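Local coordinates for protein tryptophan--tRNA ligase (Campylobacter jejuni subsp. jejuni, PDB 3TZL) that probably attaches tryptophan to its cognate tRNA at the expense of ATP, acting as a homodimeric class I aminoacyl-tRNA synthetase, at residues 9-14 against 44-49; 62-67 against 77-82; 252-257 against 266-271. All coordinates share one frame; numbering follows the deposited sequence.

Interaction 1 (9-14 against 44-49); sequences GLQPSG and YHAMTS. With TRP (tryptophan), chain J; PO4 (phosphate ion), chain K.
Gln-11 and His-45 meet at about a right angle, with the amide plane of one only 26° from the ring plane of the other. OE1 of Gln-11 rests on the methylene CB of His-45 at 3.4 Å and comes to the imidazole obliquely. The other end of the amide, NE2 of Gln-11, sits 3.7 Å from CA of Ala-46. Between these segments the polar group meets its neighbours by van der Waals contact alone, although Gln-11 also lines the tryptophan pocket and is predicted to contact ATP.

The imidazole itself turns toward the bound substrate. With CG beside the backbone N (chi1 -71°), the ring leads away from Gln-11 and offers a face to the indole: CD1 of the tryptophan ligand lies over it, offset toward the rim and 3.5 Å from CD2 of His-45. The backbone carbonyl O of His-45 takes two bonds, from N and OG1 of Thr-48, the latter at 3.1 Å.

Segment 9-14 leaves the first strand of the Rossmann fold of class I synthetases and runs into what is predicted to be the HIGH region. Gly-9, lacking a side chain, lets the indole approach the strand, with ligand CE3 3.3 Å from N of Gly-9. Further on, N of Gly-14 makes a weak 3.4 Å bond to O2 of a phosphate ion, probably from the crystallisation liquor.

Because OD2 of Asp-134 is hydrogen-bonded both to NE2 of His-45 and to the ligand, it probably couples the set of the imidazole to recognition of tryptophan.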
loop_
_atom_site.group_PDB
_atom_site.type_symbol
_atom_site.label_atom_id
_atom_site.label_comp_id
_atom_site.label_asym_id
_atom_site.label_seq_id
_atom_site.Cartn_x
_atom_site.Cartn_y
_atom_site.Cartn_z
ATOM N N GLY B 9 -5.714 -3.615 17.024
ATOM C CA GLY B 9 -5.729 -4.539 15.915
ATOM C C GLY B 9 -5.491 -5.924 16.477
ATOM O O GLY B 9 -4.693 -6.088 17.372
ATOM N N LEU B 10 -6.188 -6.926 15.960
ATOM C CA LEU B 10 -6.078 -8.268 16.529
ATOM C C LEU B 10 -5.450 -9.244 15.537
ATOM O O LEU B 10 -5.919 -9.392 14.416
ATOM C CB LEU B 10 -7.457 -8.750 16.971
ATOM C CG LEU B 10 -8.158 -7.905 18.043
ATOM C CD1 LEU B 10 -9.614 -8.330 18.189
ATOM C CD2 LEU B 10 -7.443 -8.017 19.377
ATOM N N GLN B 11 -4.370 -9.894 15.942
ATOM C CA GLN B 11 -3.656 -10.782 15.044
ATOM C C GLN B 11 -3.304 -12.070 15.757
ATOM O O GLN B 11 -2.138 -12.314 16.076
ATOM C CB GLN B 11 -2.379 -10.108 14.548
ATOM C CG GLN B 11 -2.057 -10.376 13.086
ATOM C CD GLN B 11 -0.761 -9.714 12.674
ATOM O OE1 GLN B 11 -0.552 -8.517 12.916
ATOM N NE2 GLN B 11 0.136 -10.495 12.080
ATOM N N PRO B 12 -4.313 -12.904 16.019
ATOM C CA PRO B 12 -4.074 -14.134 16.782
ATOM C C PRO B 12 -3.247 -15.123 15.966
ATOM O O PRO B 12 -3.235 -15.033 14.737
ATOM C CB PRO B 12 -5.490 -14.696 17.004
ATOM C CG PRO B 12 -6.438 -13.608 16.595
ATOM C CD PRO B 12 -5.712 -12.788 15.574
ATOM N N SER B 13 -2.549 -16.031 16.645
ATOM C CA SER B 13 -1.871 -17.137 15.976
ATOM C C SER B 13 -2.109 -18.430 16.746
ATOM O O SER B 13 -2.227 -18.418 17.975
ATOM C CB SER B 13 -0.372 -16.867 15.820
ATOM O OG SER B 13 0.259 -16.721 17.079
ATOM N N GLY B 14 -2.190 -19.540 16.016
ATOM C CA GLY B 14 -2.471 -20.830 16.615
ATOM C C GLY B 14 -3.813 -20.866 17.328
ATOM O O GLY B 14 -4.748 -20.141 16.978
ATOM N N TYR B 44 -4.565 -7.849 6.788
ATOM C CA TYR B 44 -3.492 -7.419 5.858
ATOM C C TYR B 44 -2.153 -7.743 6.488
ATOM O O TYR B 44 -1.261 -8.277 5.837
ATOM C CB TYR B 44 -3.547 -5.921 5.528
ATOM C CG TYR B 44 -4.605 -5.525 4.519
ATOM C CD1 TYR B 44 -4.875 -6.307 3.410
ATOM C CD2 TYR B 44 -5.329 -4.356 4.685
ATOM C CE1 TYR B 44 -5.837 -5.915 2.482
ATOM C CE2 TYR B 44 -6.288 -3.964 3.783
ATOM C CZ TYR B 44 -6.546 -4.739 2.688
ATOM O OH TYR B 44 -7.512 -4.311 1.799
ATOM N N HIS B 45 -2.025 -7.430 7.771
ATOM C CA HIS B 45 -0.776 -7.663 8.502
ATOM C C HIS B 45 -0.405 -9.136 8.585
ATOM O O HIS B 45 0.772 -9.470 8.640
ATOM C CB HIS B 45 -0.852 -7.068 9.908
ATOM C CG HIS B 45 -0.827 -5.565 9.933
ATOM N ND1 HIS B 45 0.346 -4.839 9.929
ATOM C CD2 HIS B 45 -1.832 -4.657 9.969
ATOM C CE1 HIS B 45 0.061 -3.548 9.943
ATOM N NE2 HIS B 45 -1.253 -3.411 9.977
ATOM N N ALA B 46 -1.394 -10.031 8.581
ATOM C CA ALA B 46 -1.071 -11.454 8.678
ATOM C C ALA B 46 -0.412 -11.923 7.397
ATOM O O ALA B 46 0.200 -12.993 7.372
ATOM C CB ALA B 46 -2.305 -12.294 8.986
HETATM N N MSE B 47 -0.536 -11.128 6.327
HETATM C CA MSE B 47 0.060 -11.520 5.060
HETATM C C MSE B 47 1.582 -11.425 5.050
HETATM O O MSE B 47 2.204 -11.941 4.125
HETATM C CB MSE B 47 -0.505 -10.710 3.916
HETATM C CG MSE B 47 -2.003 -10.710 3.896
HETATM SE SE MSE B 47 -2.739 -9.623 2.469
HETATM C CE MSE B 47 -4.643 -10.017 2.821
ATOM N N THR B 48 2.181 -10.767 6.052
ATOM C CA THR B 48 3.644 -10.653 6.108
ATOM C C THR B 48 4.326 -11.977 6.476
ATOM O O THR B 48 5.438 -12.245 6.038
ATOM C CB THR B 48 4.136 -9.545 7.081
ATOM O OG1 THR B 48 3.790 -9.892 8.434
ATOM C CG2 THR B 48 3.529 -8.172 6.721
ATOM N N SER B 49 3.669 -12.813 7.267
ATOM C CA SER B 49 4.284 -14.090 7.642
ATOM C C SER B 49 3.695 -15.327 6.950
ATOM O O SER B 49 4.132 -16.441 7.210
ATOM C CB SER B 49 4.283 -14.273 9.162
ATOM O OG SER B 49 3.012 -13.951 9.685
HETATM N N TRP J . 0.892 -5.105 15.042
HETATM C CA TRP J . -0.142 -5.600 15.956
HETATM C C TRP J . 0.254 -6.944 16.551
HETATM O O TRP J . -0.370 -7.434 17.499
HETATM C CB TRP J . -1.503 -5.710 15.244
HETATM C CG TRP J . -1.967 -4.391 14.703
HETATM C CD1 TRP J . -2.054 -4.012 13.390
HETATM C CD2 TRP J . -2.359 -3.260 15.480
HETATM N NE1 TRP J . -2.500 -2.707 13.305
HETATM C CE2 TRP J . -2.685 -2.222 14.576
HETATM C CE3 TRP J . -2.468 -3.021 16.857
HETATM C CZ2 TRP J . -3.126 -0.970 15.009
HETATM C CZ3 TRP J . -2.899 -1.772 17.286
HETATM C CH2 TRP J . -3.228 -0.767 16.364
HETATM O OXT TRP J . 1.216 -7.558 16.084
HETATM P P PO4 K . -1.220 -20.221 12.455
HETATM O O1 PO4 K . -1.022 -20.524 10.988
HETATM O O2 PO4 K . -2.551 -20.805 12.879
HETATM O O3 PO4 K . -0.101 -20.858 13.249
HETATM O O4 PO4 K . -1.192 -18.723 12.670
#

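Interaction 2 (62-67 against 77-82)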
loop_
_atom_site.group_PDB
_atom_site.type_symbol
_atom_site.label_atom_id
_atom_site.label_comp_id
_atom_site.label_asym_id
_atom_site.label_seq_id
_atom_site.Cartn_x
_atom_site.Cartn_y
_atom_site.Cartn_z
ATOM N N LYS B 62 -11.999 -17.733 11.907
ATOM C CA LYS B 62 -11.851 -18.241 13.281
ATOM C C LYS B 62 -11.592 -17.145 14.292
ATOM O O LYS B 62 -12.129 -17.165 15.393
ATOM C CB LYS B 62 -10.754 -19.296 13.374
ATOM C CG LYS B 62 -11.023 -20.524 12.529
ATOM C CD LYS B 62 -10.078 -21.684 12.857
ATOM C CE LYS B 62 -8.598 -21.316 12.732
ATOM N NZ LYS B 62 -7.862 -21.398 14.043
ATOM N N ALA B 63 -10.758 -16.182 13.920
ATOM C CA ALA B 63 -10.456 -15.099 14.848
ATOM C C ALA B 63 -11.707 -14.266 15.134
ATOM O O ALA B 63 -11.977 -13.922 16.276
ATOM C CB ALA B 63 -9.336 -14.228 14.335
ATOM N N ALA B 64 -12.464 -13.937 14.089
ATOM C CA ALA B 64 -13.655 -13.124 14.259
ATOM C C ALA B 64 -14.651 -13.898 15.121
ATOM O O ALA B 64 -15.170 -13.360 16.096
ATOM C CB ALA B 64 -14.261 -12.765 12.904
ATOM N N ALA B 65 -14.888 -15.165 14.775
ATOM C CA ALA B 65 -15.803 -16.029 15.540
ATOM C C ALA B 65 -15.372 -16.144 16.996
ATOM O O ALA B 65 -16.205 -16.079 17.903
ATOM C CB ALA B 65 -15.900 -17.412 14.912
ATOM N N ALA B 66 -14.073 -16.290 17.227
ATOM C CA ALA B 66 -13.573 -16.405 18.596
ATOM C C ALA B 66 -13.824 -15.140 19.423
ATOM O O ALA B 66 -14.252 -15.212 20.578
ATOM C CB ALA B 66 -12.093 -16.743 18.597
ATOM N N PHE B 67 -13.554 -13.971 18.853
ATOM C CA PHE B 67 -13.679 -12.768 19.671
ATOM C C PHE B 67 -15.143 -12.426 19.934
ATOM O O PHE B 67 -15.518 -12.000 21.029
ATOM C CB PHE B 67 -12.883 -11.601 19.081
ATOM C CG PHE B 67 -11.383 -11.770 19.206
ATOM C CD1 PHE B 67 -10.751 -11.595 20.422
ATOM C CD2 PHE B 67 -10.612 -12.097 18.106
ATOM C CE1 PHE B 67 -9.367 -11.754 20.541
ATOM C CE2 PHE B 67 -9.242 -12.272 18.211
ATOM C CZ PHE B 67 -8.617 -12.094 19.432
ATOM N N SER B 77 -19.434 -1.879 20.370
ATOM C CA SER B 77 -18.101 -1.607 19.821
ATOM C C SER B 77 -18.098 -1.590 18.305
ATOM O O SER B 77 -19.095 -1.917 17.680
ATOM C CB SER B 77 -17.126 -2.687 20.275
ATOM O OG SER B 77 -17.032 -2.729 21.685
ATOM N N VAL B 78 -16.967 -1.217 17.712
ATOM C CA VAL B 78 -16.826 -1.279 16.262
ATOM C C VAL B 78 -15.827 -2.366 15.948
ATOM O O VAL B 78 -14.665 -2.268 16.323
ATOM C CB VAL B 78 -16.430 0.074 15.657
ATOM C CG1 VAL B 78 -16.212 -0.044 14.163
ATOM C CG2 VAL B 78 -17.525 1.117 15.971
ATOM N N PHE B 79 -16.312 -3.425 15.298
ATOM C CA PHE B 79 -15.536 -4.640 15.100
ATOM C C PHE B 79 -15.592 -5.106 13.650
ATOM O O PHE B 79 -16.648 -5.462 13.148
ATOM C CB PHE B 79 -16.072 -5.732 16.018
ATOM C CG PHE B 79 -15.372 -7.051 15.871
ATOM C CD1 PHE B 79 -14.068 -7.214 16.315
ATOM C CD2 PHE B 79 -16.030 -8.140 15.313
ATOM C CE1 PHE B 79 -13.423 -8.436 16.192
ATOM C CE2 PHE B 79 -15.390 -9.371 15.194
ATOM C CZ PHE B 79 -14.083 -9.515 15.636
ATOM N N TRP B 80 -14.445 -5.127 12.987
ATOM C CA TRP B 80 -14.433 -5.405 11.566
ATOM C C TRP B 80 -13.169 -6.124 11.142
ATOM O O TRP B 80 -12.251 -6.305 11.927
ATOM C CB TRP B 80 -14.631 -4.107 10.753
ATOM C CG TRP B 80 -13.437 -3.204 10.650
ATOM C CD1 TRP B 80 -12.619 -3.051 9.568
ATOM C CD2 TRP B 80 -12.938 -2.309 11.660
ATOM N NE1 TRP B 80 -11.641 -2.121 9.843
ATOM C CE2 TRP B 80 -11.813 -1.655 11.121
ATOM C CE3 TRP B 80 -13.329 -2.007 12.970
ATOM C CZ2 TRP B 80 -11.080 -0.708 11.841
ATOM C CZ3 TRP B 80 -12.599 -1.068 13.684
ATOM C CH2 TRP B 80 -11.484 -0.433 13.118
ATOM N N LEU B 81 -13.177 -6.579 9.897
ATOM C CA LEU B 81 -12.052 -7.255 9.272
ATOM C C LEU B 81 -11.313 -6.194 8.465
ATOM O O LEU B 81 -11.900 -5.536 7.619
ATOM C CB LEU B 81 -12.569 -8.344 8.339
ATOM C CG LEU B 81 -11.570 -9.171 7.529
ATOM C CD1 LEU B 81 -10.767 -10.020 8.475
ATOM C CD2 LEU B 81 -12.327 -10.044 6.530
ATOM N N GLN B 82 -10.030 -6.033 8.739
ATOM C CA GLN B 82 -9.259 -4.900 8.236
ATOM C C GLN B 82 -9.441 -4.651 6.735
ATOM O O GLN B 82 -9.688 -3.531 6.299
ATOM C CB GLN B 82 -7.789 -5.162 8.521
ATOM C CG GLN B 82 -6.872 -4.002 8.222
ATOM C CD GLN B 82 -5.446 -4.407 8.394
ATOM O OE1 GLN B 82 -5.132 -5.604 8.398
ATOM N NE2 GLN B 82 -4.570 -3.430 8.572
#
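Ala-64 meets the ring of Phe-79 edge-on: its CA lies near the plane of the ring, 3.9 Å from CZ of Phe-79. The methyl group is a second point of touch, CB of Ala-64 standing 4.2 Å from CE2 of Phe-79. Carbonyl O of Ala-64 is also close, 4.0 Å from CZ of Phe-79, so the outer end of the ring meets both the backbone and the methyl of this residue. The phenylalanine reaches this far because CG is anti to its backbone N (chi1 178°), which sends the ring out from the strand. Leu-298 and Leu-294 of helix 291-320 pack on Phe-79 and Ala-64 respectively.

The two segments belong to a beta-alpha-beta crossover of the Rossmann fold, in which helix 53-70 carries the chain from strand 36-41 to its parallel neighbour 78-81. Here the small side chain of Ala-64 lets the ring of Phe-79 come close to the helix backbone.

Beyond Ala-64, Ala-65 and Ala-66 have other partners, both touching Tyr-284 of helix 278-289. One turn on from Ala-64, Phe-67 comes back to the strand through its CB, 4.2 Å from CZ of Phe-79 and oblique to that ring. A chi1 of -71° swings its own ring clear of the strand, and the ring lies against Pro-12 at the start of the predicted HIGH region.

Interaction 3 (252-257 against 266-271); sequences QIRYEK and KIYLNE
Arg-254 points its guanidinium at the face of the Tyr-268 ring in a cation-pi contact, and this pair forms the tight part of the interface. NH1 of Arg-254 leads, lying over the centre of the ring and 3.7 Å from CE1 of Tyr-268, while CZ of Arg-254 is 4.5 Å from the ring centroid and 8° off its normal. The two planes stand 64° apart, so the arginine presents an edge rather than stacking flat. A bend at chi3 (66°) brings the group round, and a salt bridge from NH2 of Arg-254 to Glu-260 would steady it.

Helices 245-257 and 262-276 are consecutive, joined by a short loop that holds Glu-260. As in other tryptophanyl-tRNA synthetases, they probably belong to the helical region beyond the nucleotide-binding fold. Beside the partly exposed Arg-254 and Tyr-268, Tyr-255 is buried, stacked on Phe-265 and edge-to-face with Phe-236. Asn-270 packs against helix 207-215.

The solvent side is looser. NE2 of Gln-252 donates to OE1 of the exposed Glu-256 at 3.2 Å, from above the carboxylate plane, and on the second helix Ile-267 and Glu-271 are exposed.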
loop_
_atom_site.group_PDB
_atom_site.type_symbol
_atom_site.label_atom_id
_atom_site.label_comp_id
_atom_site.label_asym_id
_atom_site.label_seq_id
_atom_site.Cartn_x
_atom_site.Cartn_y
_atom_site.Cartn_z
ATOM N N GLN B 252 -10.844 -25.368 48.204
ATOM C CA GLN B 252 -9.762 -25.389 49.180
ATOM C C GLN B 252 -10.090 -26.273 50.377
ATOM O O GLN B 252 -9.204 -26.914 50.947
ATOM C CB GLN B 252 -9.463 -23.967 49.630
ATOM C CG GLN B 252 -8.394 -23.841 50.689
ATOM C CD GLN B 252 -8.182 -22.390 51.082
ATOM O OE1 GLN B 252 -8.580 -21.468 50.345
ATOM N NE2 GLN B 252 -7.566 -22.171 52.243
ATOM N N ILE B 253 -11.367 -26.312 50.744
ATOM C CA ILE B 253 -11.803 -27.151 51.851
ATOM C C ILE B 253 -11.614 -28.599 51.434
ATOM O O ILE B 253 -11.191 -29.437 52.238
ATOM C CB ILE B 253 -13.281 -26.889 52.206
ATOM C CG1 ILE B 253 -13.421 -25.577 52.984
ATOM C CG2 ILE B 253 -13.871 -28.034 53.007
ATOM C CD1 ILE B 253 -14.837 -25.012 52.978
ATOM N N ARG B 254 -11.912 -28.882 50.164
ATOM C CA ARG B 254 -11.769 -30.231 49.623
ATOM C C ARG B 254 -10.305 -30.667 49.614
ATOM O O ARG B 254 -9.999 -31.822 49.923
ATOM C CB ARG B 254 -12.403 -30.324 48.228
ATOM C CG ARG B 254 -13.927 -30.318 48.266
ATOM C CD ARG B 254 -14.528 -30.049 46.896
ATOM N NE ARG B 254 -14.263 -31.127 45.949
ATOM C CZ ARG B 254 -14.573 -31.071 44.657
ATOM N NH1 ARG B 254 -15.165 -29.991 44.155
ATOM N NH2 ARG B 254 -14.290 -32.097 43.864
ATOM N N TYR B 255 -9.416 -29.731 49.284
ATOM C CA TYR B 255 -7.968 -29.952 49.357
ATOM C C TYR B 255 -7.485 -30.248 50.773
ATOM O O TYR B 255 -6.848 -31.273 51.015
ATOM C CB TYR B 255 -7.208 -28.745 48.800
ATOM C CG TYR B 255 -6.905 -28.811 47.310
ATOM C CD1 TYR B 255 -5.591 -28.833 46.856
ATOM C CD2 TYR B 255 -7.928 -28.847 46.359
ATOM C CE1 TYR B 255 -5.292 -28.886 45.514
ATOM C CE2 TYR B 255 -7.639 -28.899 44.988
ATOM C CZ TYR B 255 -6.310 -28.921 44.579
ATOM O OH TYR B 255 -5.973 -28.969 43.242
ATOM N N GLU B 256 -7.797 -29.355 51.709
ATOM C CA GLU B 256 -7.359 -29.512 53.097
ATOM C C GLU B 256 -7.982 -30.724 53.798
ATOM O O GLU B 256 -7.383 -31.300 54.707
ATOM C CB GLU B 256 -7.626 -28.228 53.897
ATOM C CG GLU B 256 -6.848 -27.015 53.384
ATOM C CD GLU B 256 -7.160 -25.740 54.149
ATOM O OE1 GLU B 256 -6.504 -24.710 53.881
ATOM O OE2 GLU B 256 -8.058 -25.770 55.014
ATOM N N LYS B 257 -9.181 -31.114 53.377
ATOM C CA LYS B 257 -9.858 -32.246 53.998
ATOM C C LYS B 257 -9.173 -33.580 53.685
ATOM O O LYS B 257 -9.145 -34.480 54.521
ATOM C CB LYS B 257 -11.321 -32.298 53.553
ATOM C CG LYS B 257 -12.125 -33.407 54.202
ATOM C CD LYS B 257 -13.505 -33.523 53.582
ATOM C CE LYS B 257 -14.305 -34.648 54.229
ATOM N NZ LYS B 257 -15.668 -34.783 53.629
ATOM N N LYS B 266 -8.585 -33.113 38.804
ATOM C CA LYS B 266 -8.451 -32.869 37.371
ATOM C C LYS B 266 -9.788 -33.107 36.681
ATOM O O LYS B 266 -10.186 -32.337 35.802
ATOM C CB LYS B 266 -7.376 -33.765 36.764
ATOM C CG LYS B 266 -5.976 -33.305 37.050
ATOM C CD LYS B 266 -4.949 -34.372 36.700
ATOM C CE LYS B 266 -3.589 -33.730 36.380
ATOM N NZ LYS B 266 -2.491 -34.743 36.240
ATOM N N ILE B 267 -10.474 -34.177 37.081
ATOM C CA ILE B 267 -11.809 -34.478 36.567
ATOM C C ILE B 267 -12.741 -33.291 36.814
ATOM O O ILE B 267 -13.480 -32.855 35.917
ATOM C CB ILE B 267 -12.392 -35.746 37.225
ATOM C CG1 ILE B 267 -11.725 -37.000 36.642
ATOM C CG2 ILE B 267 -13.901 -35.802 37.023
ATOM C CD1 ILE B 267 -12.208 -38.290 37.245
ATOM N N TYR B 268 -12.680 -32.775 38.039
ATOM C CA TYR B 268 -13.391 -31.568 38.425
ATOM C C TYR B 268 -13.001 -30.375 37.550
ATOM O O TYR B 268 -13.864 -29.650 37.073
ATOM C CB TYR B 268 -13.131 -31.249 39.904
ATOM C CG TYR B 268 -13.792 -29.976 40.379
ATOM C CD1 TYR B 268 -15.167 -29.817 40.297
ATOM C CD2 TYR B 268 -13.042 -28.934 40.919
ATOM C CE1 TYR B 268 -15.782 -28.648 40.725
ATOM C CE2 TYR B 268 -13.650 -27.767 41.356
ATOM C CZ TYR B 268 -15.022 -27.631 41.256
ATOM O OH TYR B 268 -15.642 -26.475 41.680
ATOM N N LEU B 269 -11.703 -30.181 37.322
ATOM C CA LEU B 269 -11.241 -29.059 36.507
ATOM C C LEU B 269 -11.842 -29.112 35.114
ATOM O O LEU B 269 -12.277 -28.087 34.583
ATOM C CB LEU B 269 -9.710 -28.999 36.436
ATOM C CG LEU B 269 -9.148 -27.795 35.657
ATOM C CD1 LEU B 269 -9.773 -26.494 36.144
ATOM C CD2 LEU B 269 -7.633 -27.718 35.769
ATOM N N ASN B 270 -11.875 -30.306 34.523
ATOM C CA ASN B 270 -12.559 -30.508 33.241
ATOM C C ASN B 270 -13.995 -29.993 33.242
ATOM O O ASN B 270 -14.397 -29.263 32.333
ATOM C CB ASN B 270 -12.558 -31.983 32.839
ATOM C CG ASN B 270 -11.289 -32.388 32.147
ATOM O OD1 ASN B 270 -11.181 -32.290 30.927
ATOM N ND2 ASN B 270 -10.312 -32.846 32.920
ATOM N N GLU B 271 -14.757 -30.371 34.264
ATOM C CA GLU B 271 -16.133 -29.902 34.414
ATOM C C GLU B 271 -16.227 -28.381 34.474
ATOM O O GLU B 271 -17.102 -27.790 33.841
ATOM C CB GLU B 271 -16.778 -30.485 35.670
ATOM C CG GLU B 271 -16.877 -31.993 35.679
ATOM C CD GLU B 271 -17.548 -32.527 36.944
ATOM O OE1 GLU B 271 -18.051 -31.718 37.760
ATOM O OE2 GLU B 271 -17.567 -33.762 37.122
#

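Interactions 1 and 2 share the Rossmann fold and touch each other: Pro-12 packs on Ala-63, and OE1 of Gln-82 accepts a hydrogen bond from the backbone N of Tyr-44. Both reach the same parallel sheet, yet interaction 2 is wholly buried and apolar, whereas interaction 1 is partly buried and lines the substrate pocket with polar groups. Interaction 3 stands apart, its centre about 36 to 38 Å from the other two centres, on the surface of a helical region away from the annotated sites. The chemistry follows position: hydrocarbon packing between helix and sheet, polar side chains placed by packing beside the ligand, and a charged group on an aromatic face near solvent.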